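Local coordinates for protein dihydrodipicolinate synthase (Agrobacterium tumefaciens, PDB 3B4U) that probably condenses pyruvate with aspartate semialdehyde, an early step of lysine biosynthesis, as a TIM-barrel lyase, at residues 9-14 against 41-46; 77-82 against 102-107; 136-141 against 166-171. One frame throughout, in Å; residues are numbered along the deposited sequence.

Contact 1 (9-14 against 41-46)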
ATOM      1  N   ALA B   9      -7.839  -2.223 -21.898  1.00  6.11           N
ATOM      2  CA  ALA B   9      -6.500  -1.670 -21.752  1.00  6.51           C
ATOM      3  C   ALA B   9      -6.230  -1.397 -20.299  1.00  6.52           C
ATOM      4  O   ALA B   9      -7.061  -0.781 -19.618  1.00  6.95           O
ATOM      5  CB  ALA B   9      -6.360  -0.392 -22.541  1.00  8.29           C
ATOM      6  N   ALA B  10      -5.067  -1.810 -19.802  1.00  6.11           N
ATOM      7  CA  ALA B  10      -4.596  -1.404 -18.477  1.00  6.68           C
ATOM      8  C   ALA B  10      -4.007  -0.017 -18.723  1.00  5.81           C
ATOM      9  O   ALA B  10      -2.814   0.154 -18.952  1.00  5.69           O
ATOM     10  CB  ALA B  10      -3.534  -2.399 -17.947  1.00  7.96           C
ATOM     11  N   LEU B  11      -4.865   1.003 -18.738  1.00  5.26           N
ATOM     12  CA  LEU B  11      -4.538   2.255 -19.405  1.00  5.70           C
ATOM     13  C   LEU B  11      -3.391   2.965 -18.696  1.00  5.42           C
ATOM     14  O   LEU B  11      -3.416   3.170 -17.490  1.00  5.69           O
ATOM     15  CB  LEU B  11      -5.767   3.176 -19.432  1.00  5.78           C
ATOM     16  CG  LEU B  11      -5.728   4.232 -20.510  1.00  6.23           C
ATOM     17  CD1 LEU B  11      -6.028   3.637 -21.880  1.00  8.28           C
ATOM     18  CD2 LEU B  11      -6.681   5.383 -20.168  1.00  8.43           C
ATOM     19  N   THR B  12      -2.425   3.427 -19.469  1.00  5.30           N
ATOM     20  CA  THR B  12      -1.362   4.277 -18.955  1.00  5.68           C
ATOM     21  C   THR B  12      -1.907   5.677 -18.641  1.00  6.11           C
ATOM     22  O   THR B  12      -2.830   6.172 -19.291  1.00  6.89           O
ATOM     23  CB  THR B  12      -0.221   4.331 -19.988  1.00  6.40           C
ATOM     24  OG1 THR B  12      -0.750   4.538 -21.308  1.00  6.68           O
ATOM     25  CG2 THR B  12       0.570   3.029 -19.994  1.00  6.87           C
ATOM     26  N   THR B  13      -1.269   6.303 -17.656  1.00  5.86           N
ATOM     27  CA  THR B  13      -1.654   7.623 -17.177  1.00  6.01           C
ATOM     28  C   THR B  13      -0.568   8.595 -17.599  1.00  6.38           C
ATOM     29  O   THR B  13       0.574   8.441 -17.162  1.00  6.77           O
ATOM     30  CB  THR B  13      -1.804   7.640 -15.657  1.00  6.13           C
ATOM     31  OG1 THR B  13      -2.791   6.675 -15.254  1.00  6.60           O
ATOM     32  CG2 THR B  13      -2.232   9.015 -15.158  1.00  7.23           C
ATOM     33  N   PRO B  14      -0.887   9.606 -18.431  1.00  6.99           N
ATOM     34  CA  PRO B  14       0.114  10.561 -18.877  1.00  7.31           C
ATOM     35  C   PRO B  14       0.245  11.717 -17.907  1.00  7.41           C
ATOM     36  O   PRO B  14      -0.756  12.242 -17.439  1.00  7.74           O
ATOM     37  CB  PRO B  14      -0.429  11.034 -20.231  1.00  7.30           C
ATOM     38  CG  PRO B  14      -1.930  10.977 -20.071  1.00  6.99           C
ATOM     39  CD  PRO B  14      -2.191   9.851 -19.061  1.00  7.42           C
ATOM     40  N   VAL B  41     -11.673   0.291 -20.952  1.00  5.95           N
ATOM     41  CA  VAL B  41     -10.399   0.719 -20.420  1.00  5.75           C
ATOM     42  C   VAL B  41     -10.437   0.643 -18.917  1.00  5.61           C
ATOM     43  O   VAL B  41     -11.429   1.004 -18.282  1.00  6.34           O
ATOM     44  CB  VAL B  41     -10.035   2.157 -20.930  1.00  6.29           C
ATOM     45  CG1 VAL B  41      -9.811   2.181 -22.444  1.00  7.83           C
ATOM     46  CG2 VAL B  41     -11.082   3.225 -20.526  1.00  8.05           C
ATOM     47  N   THR B  42      -9.329   0.196 -18.353  1.00  5.38           N
ATOM     48  CA  THR B  42      -9.166   0.098 -16.900  1.00  5.65           C
ATOM     49  C   THR B  42      -8.275   1.261 -16.480  1.00  5.29           C
ATOM     50  O   THR B  42      -7.132   1.380 -16.913  1.00  6.07           O
ATOM     51  CB  THR B  42      -8.543  -1.226 -16.481  1.00  5.49           C
ATOM     52  OG1 THR B  42      -9.440  -2.276 -16.814  1.00  6.00           O
ATOM     53  CG2 THR B  42      -8.287  -1.271 -15.003  1.00  6.67           C
ATOM     54  N   LEU B  43      -8.840   2.142 -15.664  1.00  5.12           N
ATOM     55  CA  LEU B  43      -8.123   3.290 -15.127  1.00  5.27           C
ATOM     56  C   LEU B  43      -7.567   2.980 -13.764  1.00  4.95           C
ATOM     57  O   LEU B  43      -8.210   2.282 -12.984  1.00  5.72           O
ATOM     58  CB  LEU B  43      -9.094   4.478 -14.989  1.00  5.62           C
ATOM     59  CG  LEU B  43      -9.890   4.832 -16.232  1.00  6.76           C
ATOM     60  CD1 LEU B  43     -10.693   6.103 -15.963  1.00  8.64           C
ATOM     61  CD2 LEU B  43      -9.036   4.918 -17.500  1.00  8.11           C
ATOM     62  N   PHE B  44      -6.384   3.496 -13.451  1.00  5.24           N
ATOM     63  CA  PHE B  44      -5.847   3.421 -12.101  1.00  5.93           C
ATOM     64  C   PHE B  44      -5.466   1.997 -11.729  1.00  6.04           C
ATOM     65  O   PHE B  44      -5.474   1.652 -10.543  1.00  6.36           O
ATOM     66  CB  PHE B  44      -6.787   4.039 -11.014  1.00  6.15           C
ATOM     67  CG  PHE B  44      -7.605   5.216 -11.480  1.00  6.38           C
ATOM     68  CD1 PHE B  44      -7.025   6.349 -11.997  1.00  7.47           C
ATOM     69  CD2 PHE B  44      -8.989   5.187 -11.325  1.00  7.13           C
ATOM     70  CE1 PHE B  44      -7.804   7.398 -12.407  1.00  7.96           C
ATOM     71  CE2 PHE B  44      -9.754   6.290 -11.730  1.00  7.24           C
ATOM     72  CZ  PHE B  44      -9.151   7.358 -12.263  1.00  8.01           C
ATOM     73  N   GLY B  45      -5.109   1.157 -12.701  1.00  5.59           N
ATOM     74  CA  GLY B  45      -4.508  -0.134 -12.381  1.00  6.54           C
ATOM     75  C   GLY B  45      -3.009   0.013 -12.209  1.00  6.13           C
ATOM     76  O   GLY B  45      -2.465   1.118 -12.185  1.00  6.41           O
ATOM     77  N   THR B  46      -2.316  -1.115 -12.156  1.00  6.44           N
ATOM     78  CA  THR B  46      -0.879  -1.116 -11.970  1.00  6.62           C
ATOM     79  C   THR B  46      -0.176  -0.351 -13.100  1.00  6.64           C
ATOM     80  O   THR B  46       0.676   0.501 -12.850  1.00  6.86           O
ATOM     81  CB  THR B  46      -0.384  -2.554 -11.867  1.00  7.04           C
ATOM     82  OG1 THR B  46      -1.038  -3.210 -10.767  1.00  7.09           O
ATOM     83  CG2 THR B  46       1.122  -2.633 -11.675  1.00  8.36           C
TER
HETATM   84  O   HOH W   1      -4.913   4.829 -15.609  1.00  6.44           O
HETATM   85  O   HOH W   2      -4.735   1.430 -15.602  1.00  7.59           O
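Leu11 sets CG anti to its backbone N (chi1 -158°), beside the carbonyl carbon, whereas Leu43 turns CG anti to its own carbonyl carbon (chi1 -52°). The CB of Leu43 starts off away from 9-14, and this rotation brings its branch back, so the two leucines run side by side with CD2 of Leu11 3.6 Å from CD2 of Leu43. The other Leu11 branch, CD1, lies alongside Val41, 4.1 Å from CG1, and the same CG1 approaches the CB of Ala9. The result is an apolar row along one side of the paired chains.

The backbone evidence is a parallel pairing of Ala9 with Val41 and Ala10 with Thr42. Thr42 N donates to Ala9 O over 2.8 Å, nearly along the C=O axis and with an N-H...O angle of 166°. Leu11 N answers to Thr42 O at 2.9 Å, in the carbonyl plane. Ala10 is the centre of an inverse gamma turn, and beyond Leu11 N two waters bridge the chains. Water 1 accepts from Phe44 N and donates to Leu11 O and Thr13 OG1; water 2 accepts from Gly45 N and donates to Leu11 O and to Thr42 O, the last at 2.7 Å. Leu11 O is thus gripped twice, and the diverging loops are tied through solvent. CB of Leu43 sits 3.6 Å above the centre of the Phe44 ring.

This joins the first two strands of a TIM barrel, 6-10 and 40-43, linked by the crossover helix 23-35. His29 of that helix touches Leu11, Phe65 of helix 57-67 packs on both leucines, Ser8 OG of strand 6-10 and Thr42 OG1 are hydrogen-bonded, and Ser211 of strand 208-211 pairs with Ala10.

Contact 2 (77-82 against 102-107). With MG (magnesium ion), chain C.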
ATOM      1  N   THR B  77     -12.421   0.619 -12.934  1.00  5.58           N
ATOM      2  CA  THR B  77     -11.530   1.372 -12.064  1.00  5.19           C
ATOM      3  C   THR B  77     -10.764   0.462 -11.134  1.00  5.15           C
ATOM      4  O   THR B  77     -11.365  -0.315 -10.372  1.00  5.86           O
ATOM      5  CB  THR B  77     -12.288   2.426 -11.254  1.00  6.44           C
ATOM      6  OG1 THR B  77     -13.280   1.803 -10.450  1.00  7.89           O
ATOM      7  CG2 THR B  77     -12.965   3.424 -12.150  1.00  7.80           C
ATOM      8  N   GLY B  78      -9.446   0.595 -11.114  1.00  5.13           N
ATOM      9  CA  GLY B  78      -8.617  -0.069 -10.122  1.00  5.44           C
ATOM     10  C   GLY B  78      -8.738   0.579  -8.768  1.00  4.96           C
ATOM     11  O   GLY B  78      -8.808   1.799  -8.662  1.00  5.89           O
ATOM     12  N   VAL B  79      -8.776  -0.251  -7.741  1.00  4.99           N
ATOM     13  CA  VAL B  79      -8.808   0.159  -6.332  1.00  5.10           C
ATOM     14  C   VAL B  79      -7.712  -0.645  -5.660  1.00  4.79           C
ATOM     15  O   VAL B  79      -7.750  -1.859  -5.637  1.00  5.38           O
ATOM     16  CB  VAL B  79     -10.199  -0.085  -5.699  1.00  5.39           C
ATOM     17  CG1 VAL B  79     -10.167   0.219  -4.211  1.00  6.75           C
ATOM     18  CG2 VAL B  79     -11.253   0.824  -6.382  1.00  6.52           C
ATOM     19  N   LEU B  80      -6.711   0.070  -5.161  1.00  5.53           N
ATOM     20  CA  LEU B  80      -5.406  -0.449  -4.756  1.00  5.87           C
ATOM     21  C   LEU B  80      -5.024   0.040  -3.388  1.00  6.53           C
ATOM     22  O   LEU B  80      -3.897   0.412  -3.146  1.00  8.92           O
ATOM     23  CB  LEU B  80      -4.337  -0.050  -5.777  1.00  6.42           C
ATOM     24  CG  LEU B  80      -4.599  -0.352  -7.255  1.00  6.49           C
ATOM     25  CD1 LEU B  80      -3.433   0.153  -8.122  1.00  7.78           C
ATOM     26  CD2 LEU B  80      -4.828  -1.857  -7.508  1.00  7.22           C
ATOM     27  N   VAL B  81      -5.972   0.087  -2.471  1.00  6.99           N
ATOM     28  CA  VAL B  81      -5.783   0.676  -1.127  1.00  7.21           C
ATOM     29  C   VAL B  81      -5.825  -0.381  -0.033  1.00  6.84           C
ATOM     30  O   VAL B  81      -6.042  -1.591  -0.273  1.00  8.30           O
ATOM     31  CB  VAL B  81      -6.787   1.801  -0.866  1.00  8.48           C
ATOM     32  CG1 VAL B  81      -6.549   2.925  -1.872  1.00 11.06           C
ATOM     33  CG2 VAL B  81      -8.204   1.267  -0.927  1.00 11.42           C
ATOM     34  N   ASP B  82      -5.560   0.054   1.187  1.00  6.43           N
ATOM     35  CA  ASP B  82      -5.311  -0.902   2.266  1.00  6.47           C
ATOM     36  C   ASP B  82      -6.369  -0.916   3.348  1.00  6.53           C
ATOM     37  O   ASP B  82      -6.365  -1.811   4.188  1.00  8.51           O
ATOM     38  CB  ASP B  82      -3.928  -0.671   2.857  1.00  6.32           C
ATOM     39  CG  ASP B  82      -2.883  -0.617   1.763  1.00  6.39           C
ATOM     40  OD1 ASP B  82      -2.947  -1.508   0.876  1.00  6.77           O
ATOM     41  OD2 ASP B  82      -2.052   0.309   1.767  1.00  6.64           O
ATOM     42  N   ILE B 102     -15.126  -2.909 -10.816  1.00  6.35           N
ATOM     43  CA  ILE B 102     -13.989  -2.533 -10.004  1.00  5.52           C
ATOM     44  C   ILE B 102     -12.923  -3.619 -10.135  1.00  5.75           C
ATOM     45  O   ILE B 102     -13.241  -4.792 -10.063  1.00  6.16           O
ATOM     46  CB  ILE B 102     -14.398  -2.436  -8.514  1.00  6.18           C
ATOM     47  CG1 ILE B 102     -15.620  -1.522  -8.314  1.00  6.99           C
ATOM     48  CG2 ILE B 102     -13.203  -1.958  -7.657  1.00  6.75           C
ATOM     49  CD1 ILE B 102     -15.452  -0.115  -8.847  1.00  8.35           C
ATOM     50  N   LEU B 103     -11.660  -3.223 -10.295  1.00  5.03           N
ATOM     51  CA  LEU B 103     -10.524  -4.132 -10.185  1.00  5.13           C
ATOM     52  C   LEU B 103      -9.960  -3.909  -8.809  1.00  5.23           C
ATOM     53  O   LEU B 103      -9.291  -2.903  -8.568  1.00  5.52           O
ATOM     54  CB  LEU B 103      -9.513  -3.842 -11.280  1.00  5.57           C
ATOM     55  CG  LEU B 103      -8.238  -4.685 -11.191  1.00  5.85           C
ATOM     56  CD1 LEU B 103      -8.541  -6.175 -11.385  1.00  7.44           C
ATOM     57  CD2 LEU B 103      -7.200  -4.206 -12.213  1.00  7.57           C
ATOM     58  N   LEU B 104     -10.280  -4.807  -7.888  1.00  5.02           N
ATOM     59  CA  LEU B 104      -9.998  -4.615  -6.477  1.00  5.10           C
ATOM     60  C   LEU B 104      -8.842  -5.472  -6.010  1.00  5.20           C
ATOM     61  O   LEU B 104      -8.926  -6.697  -5.943  1.00  5.40           O
ATOM     62  CB  LEU B 104     -11.247  -4.935  -5.658  1.00  5.84           C
ATOM     63  CG  LEU B 104     -11.150  -4.715  -4.154  1.00  6.45           C
ATOM     64  CD1 LEU B 104     -10.881  -3.258  -3.780  1.00  6.83           C
ATOM     65  CD2 LEU B 104     -12.414  -5.230  -3.464  1.00  7.58           C
ATOM     66  N   ALA B 105      -7.758  -4.805  -5.641  1.00  5.01           N
ATOM     67  CA  ALA B 105      -6.637  -5.484  -5.036  1.00  5.70           C
ATOM     68  C   ALA B 105      -6.930  -5.773  -3.570  1.00  6.00           C
ATOM     69  O   ALA B 105      -7.616  -5.008  -2.914  1.00  6.08           O
ATOM     70  CB  ALA B 105      -5.353  -4.651  -5.149  1.00  6.96           C
ATOM     71  N   PRO B 106      -6.363  -6.859  -3.036  1.00  5.92           N
ATOM     72  CA  PRO B 106      -6.336  -7.006  -1.578  1.00  6.31           C
ATOM     73  C   PRO B 106      -5.444  -5.902  -0.984  1.00  6.65           C
ATOM     74  O   PRO B 106      -4.629  -5.323  -1.687  1.00  6.81           O
ATOM     75  CB  PRO B 106      -5.697  -8.376  -1.371  1.00  6.22           C
ATOM     76  CG  PRO B 106      -4.757  -8.478  -2.538  1.00  6.50           C
ATOM     77  CD  PRO B 106      -5.503  -7.866  -3.701  1.00  6.08           C
ATOM     78  N   PRO B 107      -5.599  -5.640   0.306  1.00  7.11           N
ATOM     79  CA  PRO B 107      -4.732  -4.698   0.971  1.00  7.51           C
ATOM     80  C   PRO B 107      -3.274  -5.188   0.924  1.00  7.19           C
ATOM     81  O   PRO B 107      -3.021  -6.393   0.968  1.00  8.20           O
ATOM     82  CB  PRO B 107      -5.314  -4.672   2.382  1.00  7.88           C
ATOM     83  CG  PRO B 107      -5.918  -6.050   2.573  1.00  8.35           C
ATOM     84  CD  PRO B 107      -6.492  -6.339   1.245  1.00  6.69           C
TER
HETATM   85 MG    MG C 295      -0.953   1.105   0.142  1.00  6.53          MG
HETATM   86  O   HOH W   3      -2.048  -0.043  -1.152  1.00  8.24           O
HETATM   87  O   HOH W   4      -7.859  -2.181  -2.367  1.00  8.29           O
HETATM   88  O   HOH W   5      -3.705  -2.799  -2.122  1.00 10.43           O
HETATM   89  O   HOH W   6       0.460  -0.421   0.054  1.00  9.95           O
HETATM   90  O   HOH W   7      -2.386   2.620   0.216  1.00  8.87           O
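The magnesium ion is bound by Asp82 OD2 (2.1 Å) and by Asp82 OD2 of the second subunit, bridging the two chains; waters 3, 6 and 7 complete the five observed ligands. Water 3 is also within donating reach of Leu80 O and Asp82 OD1 and, with the Ser108 N bond to OD1, probably helps hold the carboxylate.

Three backbone bonds follow. Leu103 N reaches Thr77 O from above the carbonyl plane, Val79 N meets Leu103 O in plane at 2.8 Å, and Ala105 N approaches Val79 O along its C=O axis at 2.9 Å. Past them direct pairing stops though the chains stay close, Pro107 CA 3.6 Å from Val81 O, with water 4 within donating reach of Val81 O and Ala105 O.

Packing centres on Val79, whose CG1, anti to the backbone N (chi1 174°), lies alongside Leu104 CD1 at 3.6 Å, while CG2 crosses Ile102 obliquely, 3.6 Å from its CG2. Thr77 OG1, buried with no polar partner, lies 3.3 Å from Ile102 CD1.

These are consecutive strands of the barrel: helix 84-96 lies on Thr77 and Ile102, helix 115-129 on Leu104 and Pro107, and strand 136-140 flanks 101-104.

Contact 3 (136-141 against 166-171)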
ATOM      1  N   ILE B 136     -17.285  -6.836  -9.023  1.00  6.48           N
ATOM      2  CA  ILE B 136     -15.932  -6.753  -8.488  1.00  6.53           C
ATOM      3  C   ILE B 136     -15.075  -7.869  -9.078  1.00  6.38           C
ATOM      4  O   ILE B 136     -15.430  -9.057  -8.973  1.00  6.44           O
ATOM      5  CB  ILE B 136     -15.925  -6.907  -6.963  1.00  6.97           C
ATOM      6  CG1 ILE B 136     -16.903  -5.951  -6.272  1.00  8.92           C
ATOM      7  CG2 ILE B 136     -14.524  -6.737  -6.420  1.00  8.19           C
ATOM      8  CD1 ILE B 136     -16.656  -4.576  -6.478  1.00  9.73           C
ATOM      9  N   LEU B 137     -13.966  -7.456  -9.680  1.00  5.54           N
ATOM     10  CA  LEU B 137     -12.934  -8.362 -10.160  1.00  5.82           C
ATOM     11  C   LEU B 137     -11.812  -8.333  -9.147  1.00  5.75           C
ATOM     12  O   LEU B 137     -11.184  -7.288  -8.930  1.00  6.87           O
ATOM     13  CB  LEU B 137     -12.389  -7.879 -11.507  1.00  5.50           C
ATOM     14  CG  LEU B 137     -13.455  -7.670 -12.581  1.00  6.46           C
ATOM     15  CD1 LEU B 137     -12.836  -6.958 -13.796  1.00  7.69           C
ATOM     16  CD2 LEU B 137     -14.119  -8.978 -12.976  1.00  8.24           C
ATOM     17  N   VAL B 138     -11.527  -9.436  -8.455  1.00  5.51           N
ATOM     18  CA  VAL B 138     -10.464  -9.425  -7.461  1.00  5.38           C
ATOM     19  C   VAL B 138      -9.121  -9.617  -8.155  1.00  5.57           C
ATOM     20  O   VAL B 138      -8.977 -10.399  -9.089  1.00  5.99           O
ATOM     21  CB  VAL B 138     -10.737 -10.449  -6.331  1.00  5.83           C
ATOM     22  CG1 VAL B 138     -11.989 -10.029  -5.571  1.00  7.71           C
ATOM     23  CG2 VAL B 138     -10.813 -11.867  -6.826  1.00  7.38           C
ATOM     24  N   TYR B 139      -8.127  -8.881  -7.670  1.00  5.20           N
ATOM     25  CA  TYR B 139      -6.854  -8.722  -8.409  1.00  5.83           C
ATOM     26  C   TYR B 139      -5.746  -9.528  -7.751  1.00  5.52           C
ATOM     27  O   TYR B 139      -5.307  -9.216  -6.648  1.00  6.14           O
ATOM     28  CB  TYR B 139      -6.509  -7.228  -8.445  1.00  6.34           C
ATOM     29  CG  TYR B 139      -5.428  -6.782  -9.387  1.00  6.30           C
ATOM     30  CD1 TYR B 139      -4.884  -7.583 -10.390  1.00  6.88           C
ATOM     31  CD2 TYR B 139      -4.956  -5.475  -9.285  1.00  6.87           C
ATOM     32  CE1 TYR B 139      -3.911  -7.072 -11.267  1.00  7.79           C
ATOM     33  CE2 TYR B 139      -4.031  -4.957 -10.170  1.00  7.93           C
ATOM     34  CZ  TYR B 139      -3.524  -5.764 -11.157  1.00  8.00           C
ATOM     35  OH  TYR B 139      -2.560  -5.244 -11.992  1.00  9.56           O
ATOM     36  N   ASN B 140      -5.324 -10.579  -8.444  1.00  5.74           N
ATOM     37  CA  ASN B 140      -4.273 -11.465  -7.982  1.00  5.76           C
ATOM     38  C   ASN B 140      -2.962 -11.125  -8.681  1.00  5.73           C
ATOM     39  O   ASN B 140      -2.696 -11.573  -9.797  1.00  6.81           O
ATOM     40  CB  ASN B 140      -4.655 -12.925  -8.273  1.00  6.22           C
ATOM     41  CG  ASN B 140      -3.672 -13.899  -7.681  1.00  6.32           C
ATOM     42  OD1 ASN B 140      -3.300 -13.768  -6.535  1.00  7.01           O
ATOM     43  ND2 ASN B 140      -3.270 -14.913  -8.453  1.00  7.76           N
ATOM     44  N   ILE B 141      -2.153 -10.325  -8.018  1.00  6.06           N
ATOM     45  CA  ILE B 141      -0.873  -9.871  -8.574  1.00  7.10           C
ATOM     46  C   ILE B 141       0.204  -9.942  -7.496  1.00  6.98           C
ATOM     47  O   ILE B 141       0.777  -8.937  -7.054  1.00  7.69           O
ATOM     48  CB  ILE B 141      -1.007  -8.512  -9.291  1.00  7.47           C
ATOM     49  CG1 ILE B 141       0.301  -8.184 -10.034  1.00  8.50           C
ATOM     50  CG2 ILE B 141      -1.481  -7.386  -8.363  1.00  8.34           C
ATOM     51  CD1 ILE B 141       0.189  -7.025 -10.980  1.00 10.93           C
ATOM     52  N   THR B 166     -17.414 -11.134  -9.359  1.00  6.98           N
ATOM     53  CA  THR B 166     -17.779 -11.572 -10.675  1.00  7.12           C
ATOM     54  C   THR B 166     -16.598 -12.051 -11.514  1.00  6.90           C
ATOM     55  O   THR B 166     -16.797 -12.539 -12.621  1.00  7.27           O
ATOM     56  CB  THR B 166     -18.569 -10.511 -11.444  1.00  7.27           C
ATOM     57  OG1 THR B 166     -17.725  -9.373 -11.638  1.00  7.19           O
ATOM     58  CG2 THR B 166     -19.846 -10.099 -10.697  1.00  8.50           C
ATOM     59  N   GLY B 167     -15.382 -11.932 -10.996  1.00  6.42           N
ATOM     60  CA  GLY B 167     -14.238 -12.348 -11.766  1.00  6.32           C
ATOM     61  C   GLY B 167     -12.968 -12.182 -10.977  1.00  6.00           C
ATOM     62  O   GLY B 167     -12.954 -11.728  -9.830  1.00  6.18           O
ATOM     63  N   VAL B 168     -11.894 -12.619 -11.638  1.00  5.62           N
ATOM     64  CA  VAL B 168     -10.556 -12.600 -11.095  1.00  6.06           C
ATOM     65  C   VAL B 168      -9.624 -12.100 -12.184  1.00  5.95           C
ATOM     66  O   VAL B 168      -9.641 -12.651 -13.284  1.00  6.41           O
ATOM     67  CB  VAL B 168     -10.087 -14.001 -10.662  1.00  6.59           C
ATOM     68  CG1 VAL B 168      -8.660 -13.931 -10.045  1.00  7.00           C
ATOM     69  CG2 VAL B 168     -11.036 -14.631  -9.648  1.00  8.47           C
ATOM     70  N   LYS B 169      -8.779 -11.116 -11.873  1.00  5.76           N
ATOM     71  CA  LYS B 169      -7.659 -10.800 -12.750  1.00  5.88           C
ATOM     72  C   LYS B 169      -6.458 -11.528 -12.194  1.00  5.76           C
ATOM     73  O   LYS B 169      -5.905 -11.162 -11.153  1.00  5.51           O
ATOM     74  CB  LYS B 169      -7.412  -9.288 -12.810  1.00  5.93           C
ATOM     75  CG  LYS B 169      -6.194  -8.918 -13.647  1.00  6.16           C
ATOM     76  CD  LYS B 169      -6.302  -9.333 -15.105  1.00  6.71           C
ATOM     77  CE  LYS B 169      -5.063  -9.004 -15.894  1.00  6.44           C
ATOM     78  NZ  LYS B 169      -5.266  -9.396 -17.338  1.00  7.42           N
ATOM     79  N   ASP B 170      -6.079 -12.617 -12.876  1.00  5.84           N
ATOM     80  CA  ASP B 170      -5.008 -13.448 -12.426  1.00  6.37           C
ATOM     81  C   ASP B 170      -3.750 -13.070 -13.162  1.00  6.50           C
ATOM     82  O   ASP B 170      -3.540 -13.476 -14.305  1.00  6.74           O
ATOM     83  CB  ASP B 170      -5.336 -14.929 -12.656  1.00  7.52           C
ATOM     84  CG  ASP B 170      -4.233 -15.837 -12.203  1.00  7.09           C
ATOM     85  OD1 ASP B 170      -3.311 -15.367 -11.515  1.00  8.25           O
ATOM     86  OD2 ASP B 170      -4.301 -17.033 -12.545  1.00  8.57           O
ATOM     87  N   SER B 171      -2.920 -12.306 -12.483  1.00  6.47           N
ATOM     88  CA  SER B 171      -1.630 -11.858 -12.986  1.00  7.25           C
ATOM     89  C   SER B 171      -0.508 -12.612 -12.264  1.00  8.44           C
ATOM     90  O   SER B 171       0.591 -12.125 -12.164  1.00 11.25           O
ATOM     91  CB  SER B 171      -1.489 -10.351 -12.840  1.00  7.68           C
ATOM     92  OG  SER B 171      -2.441  -9.764 -13.693  1.00  8.94           O
TER
HETATM   93  O   HOH W   8      -1.757  -7.005 -13.945  1.00 15.22           O
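Strand 136-140 and the 166-170 part of strand 165-170 run parallel with 23° between their axes, neighbours in the TIM barrel joined by five backbone hydrogen bonds, among them Asn140 N to Lys169 O at 2.8 Å and nearly along the C=O axis. Leu137, Tyr139 and Lys169 share one face, Val138, Asn140, Val168 and Asp170 the other, where helix 175-185 packs. Leu137 CD2 rests 3.6 Å from Gly167 CA, directly where that residue has no side chain.

Tyr139 (chi1 -167°) and Lys169 (chi1 176°) both put CG anti to N and lie side by side, Lys169 CG 3.8 Å from Tyr139 CD1. The lysine bends at chi2 and sends NZ to Ile210 O, a position consistent with the family's lysine that forms a Schiff base with pyruvate. CG2 of Ile141 sits 3.7 Å above the centre of one Tyr139 face, while Ser171 OG lies at the ring edge. Water 8 joins Tyr139 OH, which also hydrogen-bonds Thr46 OG1, to Ser171 OG.

On the helix side, Asn140 OD1 accepts from Leu149 N, and Asn140 ND2 donates to Asp170 OD1 at 3.1 Å, meeting that oxygen, which also hydrogen-bonds Ser172 OG, from above the carboxylate plane.

All three contacts are buried and pair neighbouring strands of one barrel, so none is a surface contact, though each also reaches the second subunit, contact 1 through Thr46 alone. They interlock: Leu43 O and Gly78 N, 2.8 Å apart, tie contact 1 to contact 2, and strands 101-104 and 136-140 join contact 2 to contact 3. Contact 1 has two direct backbone bonds and then relies on waters and leucine packing; contact 2 has three and ends at a metal; contact 3 has five and adds an amide-carboxylate bond. Thr46 OG1 lies 2.8 Å from Tyr139 OH of contact 3 and also bonds Tyr109 OH of the second subunit, consistent with the family's threonine-tyrosine-tyrosine relay.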